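Local coordinates for protein cleavage stimulation factor 77 (Encephalitozoon cuniculi, PDB 2UY1) that probably binds mRNA and belongs to the nuclear helical-repeat suppressor-of-forked proteins linked to pre-mRNA 3'-end processing, at residues Y216-E221 with E433-R438; R300-F305 with F327-A332; G318-I323 with F448-I453. All coordinates share one frame; numbering follows the deposited sequence.

Contact 1 of 3, residues Y216-E221 with E433-R438; sequences YFFYSE and EGILGR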
loop_
_atom_site.group_PDB
_atom_site.type_symbol
_atom_site.label_atom_id
_atom_site.label_comp_id
_atom_site.label_asym_id
_atom_site.label_seq_id
_atom_site.Cartn_x
_atom_site.Cartn_y
_atom_site.Cartn_z
ATOM N N TYR B 216 1.556 7.061 33.695
ATOM C CA TYR B 216 0.707 8.100 34.289
ATOM C C TYR B 216 -0.662 8.026 33.661
ATOM O O TYR B 216 -1.661 8.194 34.355
ATOM C CB TYR B 216 1.338 9.495 34.103
ATOM C CG TYR B 216 2.687 9.592 34.758
ATOM C CD1 TYR B 216 2.813 10.018 36.091
ATOM C CD2 TYR B 216 3.851 9.175 34.081
ATOM C CE1 TYR B 216 4.087 10.055 36.739
ATOM C CE2 TYR B 216 5.101 9.209 34.711
ATOM C CZ TYR B 216 5.201 9.647 36.024
ATOM O OH TYR B 216 6.440 9.717 36.633
ATOM N N PHE B 217 -0.723 7.795 32.352
ATOM C CA PHE B 217 -2.027 7.593 31.682
ATOM C C PHE B 217 -2.740 6.322 32.223
ATOM O O PHE B 217 -3.952 6.344 32.382
ATOM C CB PHE B 217 -1.874 7.547 30.147
ATOM C CG PHE B 217 -3.129 7.020 29.398
ATOM C CD1 PHE B 217 -4.076 7.902 28.911
ATOM C CD2 PHE B 217 -3.344 5.618 29.225
ATOM C CE1 PHE B 217 -5.219 7.424 28.199
ATOM C CE2 PHE B 217 -4.486 5.110 28.576
ATOM C CZ PHE B 217 -5.453 6.015 28.077
ATOM N N PHE B 218 -1.997 5.220 32.459
ATOM C CA PHE B 218 -2.606 3.973 32.988
ATOM C C PHE B 218 -3.346 4.214 34.317
ATOM O O PHE B 218 -4.521 3.856 34.479
ATOM C CB PHE B 218 -1.578 2.878 33.303
ATOM C CG PHE B 218 -0.800 2.339 32.125
ATOM C CD1 PHE B 218 -1.242 2.449 30.795
ATOM C CD2 PHE B 218 0.362 1.625 32.377
ATOM C CE1 PHE B 218 -0.488 1.912 29.721
ATOM C CE2 PHE B 218 1.096 1.085 31.329
ATOM C CZ PHE B 218 0.678 1.245 30.001
ATOM N N TYR B 219 -2.640 4.826 35.265
ATOM C CA TYR B 219 -3.198 5.186 36.588
ATOM C C TYR B 219 -4.295 6.218 36.497
ATOM O O TYR B 219 -5.341 6.088 37.157
ATOM C CB TYR B 219 -2.082 5.679 37.528
ATOM C CG TYR B 219 -2.419 5.635 39.020
ATOM C CD1 TYR B 219 -3.391 4.771 39.507
ATOM C CD2 TYR B 219 -1.687 6.373 39.944
ATOM C CE1 TYR B 219 -3.664 4.671 40.861
ATOM C CE2 TYR B 219 -1.980 6.329 41.310
ATOM C CZ TYR B 219 -2.941 5.484 41.764
ATOM O OH TYR B 219 -3.228 5.435 43.118
ATOM N N SER B 220 -4.081 7.267 35.713
ATOM C CA SER B 220 -5.123 8.274 35.528
ATOM C C SER B 220 -6.448 7.602 35.109
ATOM O O SER B 220 -7.524 7.897 35.661
ATOM C CB SER B 220 -4.663 9.290 34.465
ATOM O OG SER B 220 -5.729 10.183 34.107
ATOM N N GLU B 221 -6.340 6.695 34.124
ATOM C CA GLU B 221 -7.506 5.996 33.565
ATOM C C GLU B 221 -8.130 5.100 34.609
ATOM O O GLU B 221 -9.320 5.142 34.789
ATOM C CB GLU B 221 -7.171 5.196 32.322
ATOM C CG GLU B 221 -7.035 6.035 31.025
ATOM C CD GLU B 221 -8.287 6.802 30.612
ATOM O OE1 GLU B 221 -9.271 6.181 30.134
ATOM O OE2 GLU B 221 -8.276 8.047 30.703
ATOM N N GLU B 433 -3.869 -4.259 23.157
ATOM C CA GLU B 433 -4.948 -4.760 23.980
ATOM C C GLU B 433 -4.897 -4.194 25.436
ATOM O O GLU B 433 -3.880 -3.717 25.866
ATOM C CB GLU B 433 -4.813 -6.290 24.047
ATOM C CG GLU B 433 -5.779 -6.831 25.072
ATOM C CD GLU B 433 -5.982 -8.328 25.131
ATOM O OE1 GLU B 433 -5.271 -9.095 24.407
ATOM O OE2 GLU B 433 -6.896 -8.690 25.933
ATOM N N GLY B 434 -5.969 -4.298 26.214
ATOM C CA GLY B 434 -5.939 -3.860 27.629
ATOM C C GLY B 434 -5.635 -2.370 27.789
ATOM O O GLY B 434 -6.052 -1.562 26.959
ATOM N N ILE B 435 -4.898 -1.992 28.845
ATOM C CA ILE B 435 -4.694 -0.575 29.130
ATOM C C ILE B 435 -3.667 0.099 28.189
ATOM O O ILE B 435 -3.718 1.330 27.944
ATOM C CB ILE B 435 -4.405 -0.306 30.652
ATOM C CG1 ILE B 435 -4.442 1.206 30.930
ATOM C CG2 ILE B 435 -3.093 -0.995 31.095
ATOM C CD1 ILE B 435 -5.848 1.767 31.145
ATOM N N LEU B 436 -2.753 -0.689 27.634
ATOM C CA LEU B 436 -1.866 -0.164 26.578
ATOM C C LEU B 436 -2.617 0.047 25.244
ATOM O O LEU B 436 -2.377 0.986 24.541
ATOM C CB LEU B 436 -0.688 -1.117 26.386
ATOM C CG LEU B 436 0.526 -0.758 25.512
ATOM C CD1 LEU B 436 1.146 0.593 25.823
ATOM C CD2 LEU B 436 1.576 -1.854 25.642
ATOM N N GLY B 437 -3.505 -0.877 24.915
ATOM C CA GLY B 437 -4.549 -0.685 23.908
ATOM C C GLY B 437 -5.255 0.640 24.026
ATOM O O GLY B 437 -5.363 1.387 23.036
ATOM N N ARG B 438 -5.718 0.954 25.240
ATOM C CA ARG B 438 -6.394 2.219 25.532
ATOM C C ARG B 438 -5.512 3.439 25.233
ATOM O O ARG B 438 -5.960 4.419 24.642
ATOM C CB ARG B 438 -6.902 2.234 26.987
ATOM C CG ARG B 438 -8.151 1.397 27.153
ATOM C CD ARG B 438 -8.514 1.144 28.597
ATOM N NE ARG B 438 -9.568 0.120 28.720
ATOM C CZ ARG B 438 -10.893 0.352 28.742
ATOM N NH1 ARG B 438 -11.385 1.597 28.623
ATOM N NH2 ARG B 438 -11.738 -0.665 28.905
HETATM O O HOH W 1 -9.956 4.582 28.062
#
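I435 meets F218 with both branches of its side chain, and this apolar pair is central to the 284 Å² buried between residues 216-221 and 433-438. With CG1 anti to the backbone N (chi1 -170°), I435 brings that atom to 3.4 Å from F218 CD1, while I435 CG2 stands over one face of the F218 ring, 4.1 Å from the centroid and 17° off the normal, the geometry of a CH-pi contact. I435 CD1 lies 3.9 Å from E221 CB. Helix 173-184 packs A176 and I179 against both I435 and F218. The axes of 216-221 and 434-438 approach to 9.9 Å and cross at 103°; these segments lie on helix 213-225, one of the helices of the suppressor-of-forked repeat array (TPR clan), and on helix 434-446. Ring-to-backbone contacts form a second group: I435 O lies at the edge of the F217 ring, 3.9 Å from F217 CE2, and R438 O approaches F217 CZ obliquely. The polar link between the segments runs through a water, which donates to E221 OE1 at 2.7 Å and weakly accepts from R438 NH1 at 3.4 Å, at the edge of the guanidinium, in its plane. E221 OE1 and R438 NH1 themselves stand 5.3 Å apart; each is salt-bridged to another protein chain, E221 OE1 to a basic and R438 NH1 to an acidic side chain.

Contact 2 of 3, residues R300-F305 with F327-A332; sequences RGLELF and FIEYYA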
loop_
_atom_site.group_PDB
_atom_site.type_symbol
_atom_site.label_atom_id
_atom_site.label_comp_id
_atom_site.label_asym_id
_atom_site.label_seq_id
_atom_site.Cartn_x
_atom_site.Cartn_y
_atom_site.Cartn_z
ATOM N N ARG B 300 -17.093 23.769 23.421
ATOM C CA ARG B 300 -17.742 25.032 23.061
ATOM C C ARG B 300 -18.603 24.972 21.803
ATOM O O ARG B 300 -19.514 25.788 21.628
ATOM C CB ARG B 300 -16.684 26.065 22.805
ATOM C CG ARG B 300 -15.729 26.315 23.949
ATOM C CD ARG B 300 -16.418 26.676 25.277
ATOM N NE ARG B 300 -15.429 27.139 26.267
ATOM C CZ ARG B 300 -15.698 27.361 27.554
ATOM N NH1 ARG B 300 -16.919 27.148 28.029
ATOM N NH2 ARG B 300 -14.753 27.792 28.371
ATOM N N GLY B 301 -18.277 24.059 20.897
ATOM C CA GLY B 301 -19.071 23.904 19.721
ATOM C C GLY B 301 -18.430 24.547 18.518
ATOM O O GLY B 301 -17.314 25.053 18.573
ATOM N N LEU B 302 -19.132 24.457 17.409
ATOM C CA LEU B 302 -18.559 24.788 16.126
ATOM C C LEU B 302 -18.313 26.290 16.016
ATOM O O LEU B 302 -17.202 26.706 15.664
ATOM C CB LEU B 302 -19.459 24.242 15.019
ATOM C CG LEU B 302 -19.061 23.867 13.604
ATOM C CD1 LEU B 302 -17.969 22.817 13.486
ATOM C CD2 LEU B 302 -20.334 23.289 13.104
ATOM N N GLU B 303 -19.291 27.138 16.350
ATOM C CA GLU B 303 -18.996 28.564 16.165
ATOM C C GLU B 303 -17.682 29.048 16.881
ATOM O O GLU B 303 -16.975 29.792 16.305
ATOM C CB GLU B 303 -20.233 29.464 16.350
ATOM C CG GLU B 303 -21.327 29.263 15.236
ATOM C CD GLU B 303 -21.255 30.233 14.019
ATOM O OE1 GLU B 303 -20.248 30.248 13.257
ATOM O OE2 GLU B 303 -22.274 30.962 13.777
ATOM N N LEU B 304 -17.322 28.549 18.066
ATOM C CA LEU B 304 -16.039 28.895 18.699
ATOM C C LEU B 304 -14.804 28.173 18.133
ATOM O O LEU B 304 -13.686 28.755 18.101
ATOM C CB LEU B 304 -16.095 28.721 20.245
ATOM C CG LEU B 304 -16.626 29.924 21.075
ATOM C CD1 LEU B 304 -16.870 29.562 22.499
ATOM C CD2 LEU B 304 -15.671 31.089 20.995
ATOM N N PHE B 305 -14.986 26.906 17.704
ATOM C CA PHE B 305 -13.998 26.203 16.796
ATOM C C PHE B 305 -13.628 27.139 15.623
ATOM O O PHE B 305 -12.479 27.355 15.318
ATOM C CB PHE B 305 -14.572 24.845 16.269
ATOM C CG PHE B 305 -13.799 24.242 15.112
ATOM C CD1 PHE B 305 -12.765 23.349 15.341
ATOM C CD2 PHE B 305 -14.116 24.567 13.819
ATOM C CE1 PHE B 305 -12.027 22.825 14.298
ATOM C CE2 PHE B 305 -13.424 24.024 12.738
ATOM C CZ PHE B 305 -12.378 23.167 12.972
ATOM N N PHE B 327 -12.076 18.766 6.958
ATOM C CA PHE B 327 -12.697 17.508 7.335
ATOM C C PHE B 327 -13.677 17.699 8.499
ATOM O O PHE B 327 -14.679 17.080 8.552
ATOM C CB PHE B 327 -11.678 16.492 7.795
ATOM C CG PHE B 327 -10.810 15.868 6.710
ATOM C CD1 PHE B 327 -11.122 15.920 5.350
ATOM C CD2 PHE B 327 -9.702 15.096 7.118
ATOM C CE1 PHE B 327 -10.319 15.273 4.403
ATOM C CE2 PHE B 327 -8.875 14.445 6.161
ATOM C CZ PHE B 327 -9.165 14.566 4.807
ATOM N N ILE B 328 -13.331 18.447 9.526
ATOM C CA ILE B 328 -14.376 18.716 10.528
ATOM C C ILE B 328 -15.624 19.384 9.889
ATOM O O ILE B 328 -16.723 19.106 10.313
ATOM C CB ILE B 328 -13.912 19.693 11.592
ATOM C CG1 ILE B 328 -12.722 19.147 12.410
ATOM C CG2 ILE B 328 -15.113 20.125 12.426
ATOM C CD1 ILE B 328 -12.928 17.799 13.028
ATOM N N GLU B 329 -15.427 20.280 8.935
ATOM C CA GLU B 329 -16.521 21.087 8.485
ATOM C C GLU B 329 -17.368 20.181 7.663
ATOM O O GLU B 329 -18.556 20.192 7.804
ATOM C CB GLU B 329 -16.105 22.327 7.687
ATOM C CG GLU B 329 -15.557 23.448 8.541
ATOM C CD GLU B 329 -16.650 24.287 9.280
ATOM O OE1 GLU B 329 -17.874 24.134 9.067
ATOM O OE2 GLU B 329 -16.238 25.150 10.081
ATOM N N TYR B 330 -16.746 19.345 6.831
ATOM C CA TYR B 330 -17.544 18.357 6.061
ATOM C C TYR B 330 -18.369 17.375 6.948
ATOM O O TYR B 330 -19.573 17.294 6.803
ATOM C CB TYR B 330 -16.694 17.577 5.037
ATOM C CG TYR B 330 -17.560 16.638 4.255
ATOM C CD1 TYR B 330 -18.568 17.149 3.427
ATOM C CD2 TYR B 330 -17.455 15.250 4.409
ATOM C CE1 TYR B 330 -19.443 16.296 2.713
ATOM C CE2 TYR B 330 -18.334 14.374 3.682
ATOM C CZ TYR B 330 -19.319 14.934 2.861
ATOM O OH TYR B 330 -20.175 14.130 2.115
ATOM N N TYR B 331 -17.702 16.636 7.845
ATOM C CA TYR B 331 -18.377 15.595 8.659
ATOM C C TYR B 331 -19.316 16.151 9.740
ATOM O O TYR B 331 -20.204 15.469 10.161
ATOM C CB TYR B 331 -17.329 14.612 9.236
ATOM C CG TYR B 331 -16.730 13.868 8.091
ATOM C CD1 TYR B 331 -17.447 12.872 7.468
ATOM C CD2 TYR B 331 -15.498 14.237 7.552
ATOM C CE1 TYR B 331 -16.952 12.241 6.341
ATOM C CE2 TYR B 331 -14.988 13.607 6.416
ATOM C CZ TYR B 331 -15.726 12.599 5.828
ATOM O OH TYR B 331 -15.275 11.946 4.678
ATOM N N ALA B 332 -19.126 17.404 10.136
ATOM C CA ALA B 332 -19.954 17.999 11.192
ATOM C C ALA B 332 -21.212 18.622 10.563
ATOM O O ALA B 332 -22.301 18.454 11.061
ATOM C CB ALA B 332 -19.157 19.032 12.002
#
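L302 and A332 bring the two backbones closest, CA to CA 8.5 Å, where helix 302-311 starts just after its N-cap, G301, and helix 319-333 nears its C-terminal end. In that first turn the CA–CB bond of L302 is directed at 327-332, and L302 CD1 touches I328 CG2 at 4.1 Å and A332 CB at 4.2 Å; the L302 and I328 side chains lie alongside, running opposite ways. In F305, one turn on, chi1 of 166° sets CG anti to the backbone N; at the far end of the ring F305 CZ lies 4.0 Å from I328 CB. I328 CG2 sits over one face of that ring, offset toward the rim, so this one methyl serves both L302 and F305. At the ring edge, E329 OE2 lies near the plane, 4.0 Å from F305 CE2, with the carboxylate turned 59° against the ring. L297 of helix 282-300 touches both L302 and I328, which places the contact among three successive helices of the repeat array. E329 also forms a salt bridge from OE1 to R306 NH2, next along the chain to F305. The helices are thus joined by hydrocarbon packing, while the buried carboxylate would have its charge largely offset by R306 and would interact at most weakly with the ring edge.

Contact 3 of 3, residues G318-I323 with F448-I453; sequences GPHVFI and FLDLKI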
loop_
_atom_site.group_PDB
_atom_site.type_symbol
_atom_site.label_atom_id
_atom_site.label_comp_id
_atom_site.label_asym_id
_atom_site.label_seq_id
_atom_site.Cartn_x
_atom_site.Cartn_y
_atom_site.Cartn_z
ATOM N N GLY B 318 0.337 25.119 9.463
ATOM C CA GLY B 318 0.757 24.173 8.405
ATOM C C GLY B 318 -0.381 23.691 7.522
ATOM O O GLY B 318 -1.563 23.961 7.803
ATOM N N PRO B 319 -0.031 22.928 6.472
ATOM C CA PRO B 319 -0.990 22.247 5.581
ATOM C C PRO B 319 -2.004 21.379 6.338
ATOM O O PRO B 319 -3.191 21.410 6.037
ATOM C CB PRO B 319 -0.083 21.363 4.701
ATOM C CG PRO B 319 1.230 22.076 4.702
ATOM C CD PRO B 319 1.369 22.616 6.109
ATOM N N HIS B 320 -1.563 20.627 7.332
ATOM C CA HIS B 320 -2.453 19.711 8.050
ATOM C C HIS B 320 -3.642 20.373 8.728
ATOM O O HIS B 320 -4.647 19.725 8.969
ATOM C CB HIS B 320 -1.661 19.005 9.160
ATOM C CG HIS B 320 -0.689 17.992 8.652
ATOM N ND1 HIS B 320 0.607 18.102 8.279
ATOM C CD2 HIS B 320 -1.039 16.677 8.445
ATOM C CE1 HIS B 320 1.022 16.856 7.879
ATOM N NE2 HIS B 320 0.015 16.008 8.008
ATOM N N VAL B 321 -3.474 21.628 9.147
ATOM C CA VAL B 321 -4.436 22.286 10.028
ATOM C C VAL B 321 -5.605 22.678 9.160
ATOM O O VAL B 321 -6.726 22.581 9.577
ATOM C CB VAL B 321 -3.785 23.550 10.786
ATOM C CG1 VAL B 321 -4.851 24.383 11.598
ATOM C CG2 VAL B 321 -2.736 23.076 11.716
ATOM N N PHE B 322 -5.311 23.014 7.911
ATOM C CA PHE B 322 -6.345 23.321 6.922
ATOM C C PHE B 322 -7.119 22.079 6.530
ATOM O O PHE B 322 -8.302 22.162 6.344
ATOM C CB PHE B 322 -5.715 23.875 5.639
ATOM C CG PHE B 322 -5.075 25.250 5.783
ATOM C CD1 PHE B 322 -5.833 26.399 5.642
ATOM C CD2 PHE B 322 -3.708 25.369 6.041
ATOM C CE1 PHE B 322 -5.244 27.672 5.747
ATOM C CE2 PHE B 322 -3.098 26.637 6.141
ATOM C CZ PHE B 322 -3.875 27.789 5.967
ATOM N N ILE B 323 -6.419 20.966 6.274
ATOM C CA ILE B 323 -7.019 19.685 5.919
ATOM C C ILE B 323 -7.865 19.161 7.075
ATOM O O ILE B 323 -8.970 18.667 6.881
ATOM C CB ILE B 323 -5.928 18.620 5.599
ATOM C CG1 ILE B 323 -4.969 19.060 4.478
ATOM C CG2 ILE B 323 -6.533 17.218 5.370
ATOM C CD1 ILE B 323 -3.778 18.044 4.269
ATOM N N PHE B 448 -2.614 13.085 13.685
ATOM C CA PHE B 448 -3.529 13.404 12.554
ATOM C C PHE B 448 -2.808 13.046 11.267
ATOM O O PHE B 448 -1.765 13.628 10.929
ATOM C CB PHE B 448 -3.996 14.882 12.530
ATOM C CG PHE B 448 -4.869 15.251 11.314
ATOM C CD1 PHE B 448 -6.166 14.698 11.137
ATOM C CD2 PHE B 448 -4.393 16.112 10.322
ATOM C CE1 PHE B 448 -6.977 15.051 10.025
ATOM C CE2 PHE B 448 -5.179 16.445 9.224
ATOM C CZ PHE B 448 -6.481 15.917 9.071
ATOM N N LEU B 449 -3.341 12.069 10.549
ATOM C CA LEU B 449 -2.657 11.585 9.363
ATOM C C LEU B 449 -1.200 11.198 9.723
ATOM O O LEU B 449 -1.000 10.408 10.629
ATOM C CB LEU B 449 -2.731 12.630 8.269
ATOM C CG LEU B 449 -4.210 12.963 7.905
ATOM C CD1 LEU B 449 -4.235 13.881 6.756
ATOM C CD2 LEU B 449 -4.967 11.683 7.556
ATOM N N ASP B 450 -0.212 11.757 9.020
ATOM C CA ASP B 450 1.197 11.448 9.240
ATOM C C ASP B 450 1.886 12.435 10.208
ATOM O O ASP B 450 3.092 12.292 10.553
ATOM C CB ASP B 450 1.921 11.439 7.890
ATOM C CG ASP B 450 1.930 12.775 7.250
ATOM O OD1 ASP B 450 0.823 13.247 6.862
ATOM O OD2 ASP B 450 3.054 13.355 7.162
ATOM N N LEU B 451 1.122 13.441 10.622
ATOM C CA LEU B 451 1.515 14.341 11.684
ATOM C C LEU B 451 1.376 13.593 13.022
ATOM O O LEU B 451 0.263 13.341 13.478
ATOM C CB LEU B 451 0.581 15.536 11.689
ATOM C CG LEU B 451 0.966 16.777 12.486
ATOM C CD1 LEU B 451 2.350 17.298 12.064
ATOM C CD2 LEU B 451 -0.108 17.812 12.199
ATOM N N LYS B 452 2.502 13.214 13.615
ATOM C CA LYS B 452 2.560 12.342 14.787
ATOM C C LYS B 452 3.385 12.969 15.897
ATOM O O LYS B 452 4.228 13.786 15.600
ATOM C CB LYS B 452 3.136 10.975 14.404
ATOM C CG LYS B 452 2.142 10.158 13.559
ATOM C CD LYS B 452 2.650 8.863 13.105
ATOM C CE LYS B 452 1.531 8.128 12.303
ATOM N NZ LYS B 452 1.853 6.717 12.016
ATOM N N ILE B 453 3.115 12.601 17.149
ATOM C CA ILE B 453 3.920 12.971 18.337
ATOM C C ILE B 453 5.310 12.262 18.200
ATOM O O ILE B 453 5.348 11.080 17.939
ATOM C CB ILE B 453 3.139 12.548 19.639
ATOM C CG1 ILE B 453 1.877 13.404 19.857
ATOM C CG2 ILE B 453 3.989 12.590 20.907
ATOM C CD1 ILE B 453 0.851 12.821 20.918
#
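H320 and L451 make the tight half of this contact. L451 CB lies over one face of the imidazole, 3.8 Å from its centroid, in CH-pi geometry, and L451 CD2 reaches 3.6 Å from H320 CG. The F448 side chain lies beside that of H320 and runs the other way; F448 CE2 comes to 3.3 Å from the backbone H320 O, while F448 CZ rests 3.9 Å from I323 CG2. I290 of helix 282-300 packs on H320, F448 and L451. Toward solvent the contact thins. Exposed L449 brings CD1 no nearer than 4.3 Å to I323 CG2, and exposed D450 accepts a hydrogen bond: H320 NE2 donates to D450 OD1 at 3.1 Å with an N-H...O angle of 155°. The acceptor lies in the imidazole plane, but the donor stands above the carboxylate, 47° out of its plane. This bond would restrain the imidazole rotation and is consistent with a proton on NE2. F448 to L451 form a type II' beta turn, closed by backbone bonds in both directions between those two residues; it is packed on the N-terminal turn of helix 319-333, within an otherwise all-helical repeat fold.

How the contacts relate
From the N terminus the chain reaches 216-221 first, then 300-305, 318-323 and 327-332 in close succession, and last 433-438 and 448-453. Contact 1 closes a long loop of 211 intervening residues; contact 2, with 21 between its segments, lies wholly within that span and joins near neighbours. Contact 3 spans 124 residues and crosses both others, because 318-323 falls inside their loops and 448-453 beyond them. Contacts 2 and 3 share helix 319-333 and touch where F327 CD2 meets F448 CZ at 3.9 Å; their centres lie about 17 Å apart. Helix 434-446 and the following loop thereby bridge helix 213-225 and helix 319-333.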